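Concanavalin A-like lectin protein kinase family protein (PDB 6CTH) probably phosphorylates proteins at the expense of ATP, its kinase domain here holding an oxindole-type inhibitor and a magnesium ion. Local coordinates at residues 97-105 with 208-216; 114-125 with 147-157. All coordinates share one frame; numbering follows the deposited sequence.

How the contacts relate
Both contacts belong to the helical lobe of the kinase domain and meet at helix 99-103: L99 N reaches I147 O and G97 O reaches L149 N, probable hydrogen bonds that tie the segment 97-105 to strand 147-149. Contact 2, between helix 112-132 and the two-stranded sheet, is mostly buried; aliphatic packing fills its interior, with direct and water-borne hydrogen bonds toward the turn 150-153. Contact 1 is only partly buried, has no direct hydrogen bond between its segments, and relies on an aromatic ring set between isoleucine and arginine, a leucine-isoleucine contact and one bridging water. Each also touches FE7, through G97 and S98 in contact 1 and M148 in contact 2.

Contact 1 of 2, residues 97-105 with 208-216; sequences GSLDSHIFK and LEIASGRRS. With FE7 (N-{(3Z)-2-oxo-3-[phenyl({4-[(piperidin-1-yl)methyl]phenyl}amino)methylidene]-2,3-dihydro-1H-indol-5-yl}ethanesulfonamide), chain B.
The ring of F104 is held between two unlike neighbours. R215 CB lies over one face, 4.0 Å from the ring centroid, a CH-pi contact; I103 CD1, from the residue just before, meets the opposite face near the rim. R215 bends at chi3, which brings its guanidinium to the rim of the same face as its CB, where R215 CZ is 3.5 Å from F104 CD2 and CD2 sits over one face of the guanidinium, the planes 49° apart. At the ring edge stands E209, whose CD is 3.6 Å from F104 CZ with the carboxylate turned 74° from the ring. That carboxylate is fixed by S216 N, which donates to the anti lone pair of E209 OE2 at 2.8 Å, and by the hydroxyl of Y183.

Deeper in, L99 crosses I210 at about a right angle, L99 CD2 touching I210 CD1 at 3.8 Å. With CG1 of I103 placed between its backbone N and carbonyl carbon (chi1 62°), I103 CD1 also reaches the last turn of helix 196-212, 4.0 Å from E209 O. G213, the first residue after that helix, leaves it with positive phi; one water donates to both I103 O and G213 O, 2.7 Å from each, bridging two acceptor oxygens that could not bond each other directly.

At the other end of 97-105, S98 OG donates to D100 OD1 and lies 3.4 Å from FE7 C15. This is C-lobe packing of a protein kinase, the short helix after the hinge set on the C-terminal end of helix 196-212, with G97 and S98 at the inhibitor pocket.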
loop_
_atom_site.group_PDB
_atom_site.type_symbol
_atom_site.label_atom_id
_atom_site.label_comp_id
_atom_site.label_asym_id
_atom_site.label_seq_id
_atom_site.Cartn_x
_atom_site.Cartn_y
_atom_site.Cartn_z
ATOM N N GLY A 97 5.220 12.441 0.218
ATOM C CA GLY A 97 4.659 11.628 -0.842
ATOM C C GLY A 97 4.471 10.145 -0.518
ATOM O O GLY A 97 4.283 9.771 0.674
ATOM N N SER A 98 4.519 9.309 -1.564
ATOM C CA SER A 98 4.233 7.908 -1.401
ATOM C C SER A 98 5.493 7.088 -1.199
ATOM O O SER A 98 6.597 7.468 -1.586
ATOM C CB SER A 98 3.377 7.343 -2.539
ATOM O OG SER A 98 3.907 7.693 -3.810
ATOM N N LEU A 99 5.327 5.928 -0.592
ATOM C CA LEU A 99 6.463 5.132 -0.174
ATOM C C LEU A 99 7.347 4.652 -1.348
ATOM O O LEU A 99 8.585 4.588 -1.222
ATOM C CB LEU A 99 5.976 3.938 0.649
ATOM C CG LEU A 99 6.939 2.885 1.132
ATOM C CD1 LEU A 99 8.033 3.502 1.983
ATOM C CD2 LEU A 99 6.197 1.814 1.932
ATOM N N ASP A 100 6.698 4.310 -2.445
ATOM C CA ASP A 100 7.409 3.863 -3.660
ATOM C C ASP A 100 8.509 4.865 -4.099
ATOM O O ASP A 100 9.573 4.447 -4.530
ATOM C CB ASP A 100 6.414 3.568 -4.809
ATOM C CG ASP A 100 5.612 4.783 -5.232
ATOM O OD1 ASP A 100 5.117 5.546 -4.350
ATOM O OD2 ASP A 100 5.491 5.024 -6.473
ATOM N N SER A 101 8.259 6.159 -3.924
ATOM C CA SER A 101 9.197 7.219 -4.309
ATOM C C SER A 101 10.457 7.160 -3.501
ATOM O O SER A 101 11.522 7.496 -4.012
ATOM C CB SER A 101 8.581 8.582 -4.175
ATOM O OG SER A 101 7.544 8.689 -5.116
ATOM N N HIS A 102 10.389 6.631 -2.288
ATOM C CA HIS A 102 11.588 6.480 -1.431
ATOM C C HIS A 102 12.264 5.161 -1.604
ATOM O O HIS A 102 13.467 5.103 -1.892
ATOM C CB HIS A 102 11.230 6.673 0.021
ATOM C CG HIS A 102 10.727 8.042 0.311
ATOM N ND1 HIS A 102 11.506 8.991 0.928
ATOM C CD2 HIS A 102 9.516 8.605 0.132
ATOM C CE1 HIS A 102 10.793 10.081 1.121
ATOM N NE2 HIS A 102 9.588 9.884 0.629
ATOM N N ILE A 103 11.499 4.094 -1.544
ATOM C CA ILE A 103 12.134 2.781 -1.597
ATOM C C ILE A 103 12.619 2.358 -2.973
ATOM O O ILE A 103 13.617 1.633 -3.055
ATOM C CB ILE A 103 11.280 1.676 -0.974
ATOM C CG1 ILE A 103 9.950 1.475 -1.702
ATOM C CG2 ILE A 103 11.109 1.931 0.514
ATOM C CD1 ILE A 103 9.392 0.107 -1.351
ATOM N N PHE A 104 11.915 2.736 -4.035
ATOM C CA PHE A 104 12.366 2.360 -5.403
ATOM C C PHE A 104 13.060 3.499 -6.152
ATOM O O PHE A 104 14.053 3.242 -6.866
ATOM C CB PHE A 104 11.220 1.820 -6.267
ATOM C CG PHE A 104 10.412 0.727 -5.608
ATOM C CD1 PHE A 104 11.037 -0.359 -4.998
ATOM C CD2 PHE A 104 9.026 0.751 -5.657
ATOM C CE1 PHE A 104 10.286 -1.343 -4.413
ATOM C CE2 PHE A 104 8.271 -0.276 -5.071
ATOM C CZ PHE A 104 8.910 -1.296 -4.465
ATOM N N LYS A 105 12.531 4.712 -6.033
ATOM C CA LYS A 105 13.022 5.877 -6.796
ATOM C C LYS A 105 14.039 6.788 -6.116
ATOM O O LYS A 105 14.334 7.857 -6.651
ATOM C CB LYS A 105 11.852 6.732 -7.269
ATOM C CG LYS A 105 10.885 5.994 -8.169
ATOM C CD LYS A 105 9.663 6.853 -8.429
ATOM C CE LYS A 105 8.834 6.322 -9.592
ATOM N NZ LYS A 105 7.636 7.206 -9.749
ATOM N N LEU A 208 8.370 -7.520 1.605
ATOM C CA LEU A 208 9.608 -7.937 0.912
ATOM C C LEU A 208 10.205 -6.841 0.054
ATOM O O LEU A 208 11.434 -6.748 -0.059
ATOM C CB LEU A 208 9.350 -9.203 0.120
ATOM C CG LEU A 208 8.985 -10.411 0.987
ATOM C CD1 LEU A 208 8.712 -11.643 0.180
ATOM C CD2 LEU A 208 10.024 -10.723 2.064
ATOM N N GLU A 209 9.351 -6.019 -0.568
ATOM C CA GLU A 209 9.805 -4.837 -1.312
ATOM C C GLU A 209 10.514 -3.884 -0.381
ATOM O O GLU A 209 11.513 -3.286 -0.737
ATOM C CB GLU A 209 8.667 -4.095 -2.014
ATOM C CG GLU A 209 7.983 -4.892 -3.102
ATOM C CD GLU A 209 6.857 -4.206 -3.786
ATOM O OE1 GLU A 209 6.070 -3.514 -3.060
ATOM O OE2 GLU A 209 6.731 -4.322 -5.056
ATOM N N ILE A 210 9.943 -3.663 0.821
ATOM C CA ILE A 210 10.551 -2.765 1.777
ATOM C C ILE A 210 11.932 -3.267 2.298
ATOM O O ILE A 210 12.893 -2.503 2.397
ATOM C CB ILE A 210 9.544 -2.518 2.924
ATOM C CG1 ILE A 210 8.369 -1.704 2.421
ATOM C CG2 ILE A 210 10.164 -1.827 4.122
ATOM C CD1 ILE A 210 7.231 -1.574 3.437
ATOM N N ALA A 211 12.029 -4.545 2.607
ATOM C CA ALA A 211 13.297 -5.168 3.026
ATOM C C ALA A 211 14.395 -5.044 1.947
ATOM O O ALA A 211 15.563 -4.797 2.268
ATOM C CB ALA A 211 13.068 -6.636 3.317
ATOM N N SER A 212 13.984 -5.218 0.705
ATOM C CA SER A 212 14.931 -5.449 -0.409
ATOM C C SER A 212 15.190 -4.210 -1.268
ATOM O O SER A 212 16.191 -4.156 -2.027
ATOM C CB SER A 212 14.398 -6.610 -1.269
ATOM O OG SER A 212 13.281 -6.203 -2.069
ATOM N N GLY A 213 14.301 -3.219 -1.199
ATOM C CA GLY A 213 14.322 -2.094 -2.110
ATOM C C GLY A 213 14.101 -2.453 -3.562
ATOM O O GLY A 213 14.540 -1.716 -4.441
ATOM N N ARG A 214 13.436 -3.579 -3.831
ATOM C CA ARG A 214 13.209 -4.090 -5.179
ATOM C C ARG A 214 11.716 -4.223 -5.407
ATOM O O ARG A 214 11.002 -4.727 -4.518
ATOM C CB ARG A 214 13.823 -5.472 -5.348
ATOM C CG ARG A 214 15.341 -5.443 -5.301
ATOM C CD ARG A 214 15.916 -6.842 -5.345
ATOM N NE ARG A 214 17.361 -6.860 -5.083
ATOM C CZ ARG A 214 18.323 -6.607 -5.982
ATOM N NH1 ARG A 214 18.028 -6.273 -7.238
ATOM N NH2 ARG A 214 19.608 -6.673 -5.596
ATOM N N ARG A 215 11.265 -3.758 -6.583
ATOM C CA ARG A 215 9.885 -3.864 -6.951
ATOM C C ARG A 215 9.509 -5.312 -7.298
ATOM O O ARG A 215 10.288 -6.044 -7.966
ATOM C CB ARG A 215 9.600 -2.908 -8.129
ATOM C CG ARG A 215 8.122 -2.689 -8.383
ATOM C CD ARG A 215 7.879 -1.804 -9.598
ATOM N NE ARG A 215 8.453 -0.476 -9.499
ATOM C CZ ARG A 215 7.871 0.594 -8.962
ATOM N NH1 ARG A 215 6.685 0.515 -8.377
ATOM N NH2 ARG A 215 8.498 1.776 -9.009
ATOM N N SER A 216 8.304 -5.718 -6.888
ATOM C CA SER A 216 7.787 -7.062 -7.127
ATOM C C SER A 216 7.930 -7.507 -8.591
ATOM O O SER A 216 8.398 -8.624 -8.825
ATOM C CB SER A 216 6.295 -7.152 -6.794
ATOM O OG SER A 216 5.845 -8.479 -6.993
HETATM C C4 FE7 B . -1.685 12.046 -2.097
HETATM C C14 FE7 B . 0.951 10.112 -6.119
HETATM C C5 FE7 B . -2.498 12.510 -1.047
HETATM C C6 FE7 B . -3.710 11.913 -0.747
HETATM C C11 FE7 B . 0.774 11.963 -4.052
HETATM C C7 FE7 B . -4.112 10.815 -1.485
HETATM C C8 FE7 B . -0.687 13.868 -1.019
HETATM C C9 FE7 B . -0.508 12.900 -2.131
HETATM C C10 FE7 B . 0.620 12.897 -2.922
HETATM C C12 FE7 B . -0.043 12.071 -5.171
HETATM C C13 FE7 B . 0.047 11.147 -6.195
HETATM N N1 FE7 B . -1.872 13.579 -0.431
HETATM N N2 FE7 B . 1.634 13.705 -2.583
HETATM C C3 FE7 B . -2.097 10.926 -2.817
HETATM N N3 FE7 B . 6.751 16.260 -5.538
HETATM O O2 FE7 B . 0.075 14.767 -0.686
HETATM C C2 FE7 B . -3.297 10.295 -2.486
HETATM N N FE7 B . -3.700 9.065 -3.082
HETATM S S FE7 B . -2.963 8.152 -4.199
HETATM O O FE7 B . -2.005 8.950 -4.896
HETATM O O1 FE7 B . -3.988 7.481 -4.934
HETATM C C1 FE7 B . -2.156 7.028 -3.108
HETATM C C FE7 B . -3.149 6.637 -2.043
HETATM C C16 FE7 B . 1.688 10.919 -3.990
HETATM C C15 FE7 B . 1.770 9.999 -5.018
HETATM C C17 FE7 B . 2.877 14.026 -3.172
HETATM C C22 FE7 B . 3.268 13.517 -4.402
HETATM C C21 FE7 B . 4.514 13.826 -4.918
HETATM C C20 FE7 B . 5.393 14.643 -4.224
HETATM C C19 FE7 B . 4.996 15.142 -2.995
HETATM C C18 FE7 B . 3.752 14.845 -2.472
HETATM C C23 FE7 B . 6.745 14.991 -4.798
HETATM C C28 FE7 B . 8.109 16.627 -5.944
HETATM C C27 FE7 B . 8.139 17.978 -6.619
HETATM C C26 FE7 B . 7.209 18.012 -7.813
HETATM C C25 FE7 B . 5.828 17.514 -7.437
HETATM C C24 FE7 B . 5.906 16.181 -6.731
HETATM O O HOH W 1 15.812 0.666 -4.360
#

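Contact 2 of 2, residues 114-125 with 147-157; sequences VRYRIVKDLASA and IMLDSSFNAKL. With FE7 (N-{(3Z)-2-oxo-3-[phenyl({4-[(piperidin-1-yl)methyl]phenyl}amino)methylidene]-2,3-dihydro-1H-indol-5-yl}ethanesulfonamide), chain B.
D121 OD2 takes the backbone N-H of A155 at 2.9 Å in a nearly straight bond (174°), met on the anti side and somewhat out of the carboxylate plane. R117 NH2 donates to S152 O at 3.0 Å, a more bent bond whose acceptor is tilted from the guanidinium plane. One water joins these two anchors: it donates to D121 OD2 and F153 O and accepts from R117 NH2.

Beside these polar bonds, the aliphatic layer runs along the helix. V114 CG1 abuts F153 CB, I118 CG2 meets A155 CB, and I118 and L149 cross at about a right angle, I118 CD1 3.9 Å from L149 CD2. L122, its CG opposite the backbone N (chi1 178°), sends CD2 to I147 CD1 at 3.8 Å and CD1 to L157 CD2.

In the next shell, D150 shapes the type I turn D150-F153: its OD1 accepts from N154 N, and its OD2 from N154 ND2 through the syn lone pair. Helix 112-132 pairs with hairpin 147-157 as in the kinase C-lobe: the strands follow the catalytic loop, M148 CE, 3.3 Å from FE7 C9, lies in what is probably the ATP-site floor, and the second strand leads to D159, a magnesium ligand.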
loop_
_atom_site.group_PDB
_atom_site.type_symbol
_atom_site.label_atom_id
_atom_site.label_comp_id
_atom_site.label_asym_id
_atom_site.label_seq_id
_atom_site.Cartn_x
_atom_site.Cartn_y
_atom_site.Cartn_z
ATOM N N VAL A 114 13.261 2.995 10.296
ATOM C CA VAL A 114 12.066 3.555 9.673
ATOM C C VAL A 114 11.306 2.503 8.854
ATOM O O VAL A 114 10.093 2.424 8.963
ATOM C CB VAL A 114 12.394 4.820 8.863
ATOM C CG1 VAL A 114 11.231 5.212 7.959
ATOM C CG2 VAL A 114 12.773 5.967 9.797
ATOM N N ARG A 115 12.007 1.658 8.109
ATOM C CA ARG A 115 11.335 0.635 7.313
ATOM C C ARG A 115 10.543 -0.384 8.137
ATOM O O ARG A 115 9.430 -0.745 7.781
ATOM C CB ARG A 115 12.355 -0.116 6.458
ATOM C CG ARG A 115 12.933 0.697 5.318
ATOM C CD ARG A 115 13.985 -0.094 4.561
ATOM N NE ARG A 115 14.923 0.782 3.875
ATOM C CZ ARG A 115 15.380 0.575 2.645
ATOM N NH1 ARG A 115 14.989 -0.484 1.957
ATOM N NH2 ARG A 115 16.230 1.432 2.108
ATOM N N TYR A 116 11.127 -0.832 9.240
ATOM C CA TYR A 116 10.503 -1.831 10.120
ATOM C C TYR A 116 9.269 -1.171 10.762
ATOM O O TYR A 116 8.247 -1.821 10.901
ATOM C CB TYR A 116 11.466 -2.331 11.171
ATOM C CG TYR A 116 11.144 -3.706 11.750
ATOM C CD1 TYR A 116 11.169 -4.839 10.956
ATOM C CD2 TYR A 116 10.862 -3.871 13.088
ATOM C CE1 TYR A 116 10.883 -6.083 11.468
ATOM C CE2 TYR A 116 10.562 -5.127 13.631
ATOM C CZ TYR A 116 10.570 -6.219 12.807
ATOM O OH TYR A 116 10.338 -7.461 13.317
ATOM N N ARG A 117 9.378 0.110 11.098
ATOM C CA ARG A 117 8.258 0.857 11.659
ATOM C C ARG A 117 7.121 0.973 10.641
ATOM O O ARG A 117 5.957 0.815 10.979
ATOM C CB ARG A 117 8.716 2.243 12.100
ATOM C CG ARG A 117 7.829 2.881 13.153
ATOM C CD ARG A 117 7.708 4.378 12.934
ATOM N NE ARG A 117 8.943 5.080 13.254
ATOM C CZ ARG A 117 9.420 6.107 12.560
ATOM N NH1 ARG A 117 10.551 6.687 12.928
ATOM N NH2 ARG A 117 8.767 6.552 11.500
ATOM N N ILE A 118 7.473 1.242 9.387
ATOM C CA ILE A 118 6.500 1.349 8.323
ATOM C C ILE A 118 5.735 0.042 8.143
ATOM O O ILE A 118 4.520 0.056 7.959
ATOM C CB ILE A 118 7.159 1.814 6.992
ATOM C CG1 ILE A 118 7.538 3.318 7.082
ATOM C CG2 ILE A 118 6.239 1.566 5.798
ATOM C CD1 ILE A 118 8.481 3.822 6.015
ATOM N N VAL A 119 6.417 -1.090 8.184
ATOM C CA VAL A 119 5.743 -2.370 8.015
ATOM C C VAL A 119 4.762 -2.549 9.183
ATOM O O VAL A 119 3.633 -2.990 8.968
ATOM C CB VAL A 119 6.739 -3.537 7.964
ATOM C CG1 VAL A 119 6.029 -4.886 8.039
ATOM C CG2 VAL A 119 7.562 -3.439 6.705
ATOM N N LYS A 120 5.195 -2.228 10.393
ATOM C CA LYS A 120 4.277 -2.340 11.586
ATOM C C LYS A 120 3.051 -1.395 11.444
ATOM O O LYS A 120 1.928 -1.776 11.805
ATOM C CB LYS A 120 5.047 -2.058 12.866
ATOM C CG LYS A 120 5.990 -3.173 13.276
ATOM C CD LYS A 120 6.765 -2.759 14.501
ATOM C CE LYS A 120 7.600 -3.881 14.990
ATOM N NZ LYS A 120 8.351 -3.418 16.199
ATOM N N ASP A 121 3.277 -0.207 10.891
ATOM C CA ASP A 121 2.211 0.795 10.617
ATOM C C ASP A 121 1.208 0.226 9.634
ATOM O O ASP A 121 0.014 0.286 9.847
ATOM C CB ASP A 121 2.728 2.126 10.018
ATOM C CG ASP A 121 3.455 3.046 11.013
ATOM O OD1 ASP A 121 3.366 2.830 12.243
ATOM O OD2 ASP A 121 4.093 4.030 10.536
ATOM N N LEU A 122 1.717 -0.353 8.542
ATOM C CA LEU A 122 0.861 -0.981 7.552
ATOM C C LEU A 122 0.101 -2.152 8.176
ATOM O O LEU A 122 -1.109 -2.301 7.891
ATOM C CB LEU A 122 1.692 -1.448 6.322
ATOM C CG LEU A 122 0.897 -2.170 5.244
ATOM C CD1 LEU A 122 -0.147 -1.303 4.644
ATOM C CD2 LEU A 122 1.902 -2.636 4.181
ATOM N N ALA A 123 0.757 -2.946 9.029
ATOM C CA ALA A 123 0.096 -4.100 9.664
ATOM C C ALA A 123 -1.061 -3.627 10.570
ATOM O O ALA A 123 -2.144 -4.207 10.545
ATOM C CB ALA A 123 1.063 -4.949 10.443
ATOM N N SER A 124 -0.798 -2.546 11.284
ATOM C CA SER A 124 -1.831 -1.891 12.159
ATOM C C SER A 124 -3.023 -1.441 11.353
ATOM O O SER A 124 -4.175 -1.654 11.745
ATOM C CB SER A 124 -1.218 -0.742 12.956
ATOM O OG SER A 124 -0.373 -1.296 13.972
ATOM N N ALA A 125 -2.762 -0.805 10.202
ATOM C CA ALA A 125 -3.856 -0.427 9.300
ATOM C C ALA A 125 -4.707 -1.620 8.880
ATOM O O ALA A 125 -5.920 -1.552 8.891
ATOM C CB ALA A 125 -3.304 0.301 8.076
ATOM N N ILE A 147 0.818 3.795 -0.130
ATOM C CA ILE A 147 1.218 4.125 1.254
ATOM C C ILE A 147 1.846 5.525 1.286
ATOM O O ILE A 147 2.889 5.771 0.667
ATOM C CB ILE A 147 2.176 3.057 1.815
ATOM C CG1 ILE A 147 1.487 1.682 1.770
ATOM C CG2 ILE A 147 2.639 3.412 3.222
ATOM C CD1 ILE A 147 2.395 0.513 2.101
ATOM N N MET A 148 1.200 6.434 2.027
ATOM C CA MET A 148 1.671 7.804 2.157
ATOM C C MET A 148 2.518 7.956 3.388
ATOM O O MET A 148 2.288 7.251 4.414
ATOM C CB MET A 148 0.472 8.759 2.238
ATOM C CG MET A 148 -0.432 8.762 1.029
ATOM S SD MET A 148 0.483 9.183 -0.493
ATOM C CE MET A 148 0.945 10.821 -0.025
ATOM N N LEU A 149 3.472 8.869 3.338
ATOM C CA LEU A 149 4.367 9.119 4.448
ATOM C C LEU A 149 4.168 10.521 5.011
ATOM O O LEU A 149 4.132 11.493 4.233
ATOM C CB LEU A 149 5.802 8.937 4.002
ATOM C CG LEU A 149 6.118 7.506 3.556
ATOM C CD1 LEU A 149 7.561 7.414 3.055
ATOM C CD2 LEU A 149 5.911 6.498 4.712
ATOM N N ASP A 150 4.032 10.630 6.341
ATOM C CA ASP A 150 3.962 11.955 6.956
ATOM C C ASP A 150 5.364 12.504 7.182
ATOM O O ASP A 150 6.356 11.882 6.793
ATOM C CB ASP A 150 3.079 11.964 8.219
ATOM C CG ASP A 150 3.692 11.274 9.407
ATOM O OD1 ASP A 150 4.906 10.920 9.419
ATOM O OD2 ASP A 150 2.928 11.108 10.411
ATOM N N SER A 151 5.434 13.639 7.862
ATOM C CA SER A 151 6.685 14.343 8.124
ATOM C C SER A 151 7.670 13.504 8.910
ATOM O O SER A 151 8.868 13.639 8.742
ATOM C CB SER A 151 6.438 15.694 8.803
ATOM O OG SER A 151 5.856 15.546 10.083
ATOM N N SER A 152 7.158 12.693 9.820
ATOM C CA SER A 152 7.994 11.772 10.619
ATOM C C SER A 152 8.178 10.387 9.990
ATOM O O SER A 152 8.629 9.433 10.675
ATOM C CB SER A 152 7.394 11.587 12.019
ATOM O OG SER A 152 7.043 12.812 12.610
ATOM N N PHE A 153 7.826 10.252 8.709
ATOM C CA PHE A 153 7.832 8.979 8.048
ATOM C C PHE A 153 6.918 7.910 8.687
ATOM O O PHE A 153 7.164 6.717 8.529
ATOM C CB PHE A 153 9.269 8.485 7.899
ATOM C CG PHE A 153 10.086 9.327 6.966
ATOM C CD1 PHE A 153 10.008 9.131 5.594
ATOM C CD2 PHE A 153 10.917 10.328 7.452
ATOM C CE1 PHE A 153 10.747 9.908 4.711
ATOM C CE2 PHE A 153 11.687 11.097 6.572
ATOM C CZ PHE A 153 11.582 10.895 5.206
ATOM N N ASN A 154 5.848 8.334 9.362
ATOM C CA ASN A 154 4.789 7.403 9.740
ATOM C C ASN A 154 3.974 7.113 8.475
ATOM O O ASN A 154 3.787 8.013 7.634
ATOM C CB ASN A 154 3.882 7.962 10.832
ATOM C CG ASN A 154 4.634 8.256 12.159
ATOM O OD1 ASN A 154 5.292 7.396 12.717
ATOM N ND2 ASN A 154 4.539 9.502 12.627
ATOM N N ALA A 155 3.520 5.873 8.335
ATOM C CA ALA A 155 2.827 5.416 7.112
ATOM C C ALA A 155 1.310 5.444 7.220
ATOM O O ALA A 155 0.765 5.127 8.307
ATOM C CB ALA A 155 3.291 4.039 6.766
ATOM N N LYS A 156 0.622 5.873 6.159
ATOM C CA LYS A 156 -0.828 5.843 6.055
ATOM C C LYS A 156 -1.246 5.160 4.769
ATOM O O LYS A 156 -0.852 5.594 3.697
ATOM C CB LYS A 156 -1.424 7.249 6.104
ATOM C CG LYS A 156 -1.394 7.897 7.488
ATOM C CD LYS A 156 -1.952 9.321 7.523
ATOM C CE LYS A 156 -2.137 9.821 8.952
ATOM N NZ LYS A 156 -3.507 9.505 9.480
ATOM N N LEU A 157 -2.054 4.115 4.870
ATOM C CA LEU A 157 -2.548 3.393 3.727
ATOM C C LEU A 157 -3.757 4.114 3.181
ATOM O O LEU A 157 -4.622 4.591 3.910
ATOM C CB LEU A 157 -2.867 1.965 4.127
ATOM C CG LEU A 157 -3.550 1.100 3.100
ATOM C CD1 LEU A 157 -2.593 0.807 1.948
ATOM C CD2 LEU A 157 -3.995 -0.210 3.718
HETATM C C4 FE7 B . -1.685 12.046 -2.097
HETATM C C14 FE7 B . 0.951 10.112 -6.119
HETATM C C5 FE7 B . -2.498 12.510 -1.047
HETATM C C6 FE7 B . -3.710 11.913 -0.747
HETATM C C11 FE7 B . 0.774 11.963 -4.052
HETATM C C7 FE7 B . -4.112 10.815 -1.485
HETATM C C8 FE7 B . -0.687 13.868 -1.019
HETATM C C9 FE7 B . -0.508 12.900 -2.131
HETATM C C10 FE7 B . 0.620 12.897 -2.922
HETATM C C12 FE7 B . -0.043 12.071 -5.171
HETATM C C13 FE7 B . 0.047 11.147 -6.195
HETATM N N1 FE7 B . -1.872 13.579 -0.431
HETATM N N2 FE7 B . 1.634 13.705 -2.583
HETATM C C3 FE7 B . -2.097 10.926 -2.817
HETATM N N3 FE7 B . 6.751 16.260 -5.538
HETATM O O2 FE7 B . 0.075 14.767 -0.686
HETATM C C2 FE7 B . -3.297 10.295 -2.486
HETATM N N FE7 B . -3.700 9.065 -3.082
HETATM S S FE7 B . -2.963 8.152 -4.199
HETATM O O FE7 B . -2.005 8.950 -4.896
HETATM O O1 FE7 B . -3.988 7.481 -4.934
HETATM C C1 FE7 B . -2.156 7.028 -3.108
HETATM C C FE7 B . -3.149 6.637 -2.043
HETATM C C16 FE7 B . 1.688 10.919 -3.990
HETATM C C15 FE7 B . 1.770 9.999 -5.018
HETATM C C17 FE7 B . 2.877 14.026 -3.172
HETATM C C22 FE7 B . 3.268 13.517 -4.402
HETATM C C21 FE7 B . 4.514 13.826 -4.918
HETATM C C20 FE7 B . 5.393 14.643 -4.224
HETATM C C19 FE7 B . 4.996 15.142 -2.995
HETATM C C18 FE7 B . 3.752 14.845 -2.472
HETATM C C23 FE7 B . 6.745 14.991 -4.798
HETATM C C28 FE7 B . 8.109 16.627 -5.944
HETATM C C27 FE7 B . 8.139 17.978 -6.619
HETATM C C26 FE7 B . 7.209 18.012 -7.813
HETATM C C25 FE7 B . 5.828 17.514 -7.437
HETATM C C24 FE7 B . 5.906 16.181 -6.731
HETATM O O HOH W 2 6.642 4.574 10.106
HETATM O O HOH W 3 4.479 5.155 13.279
#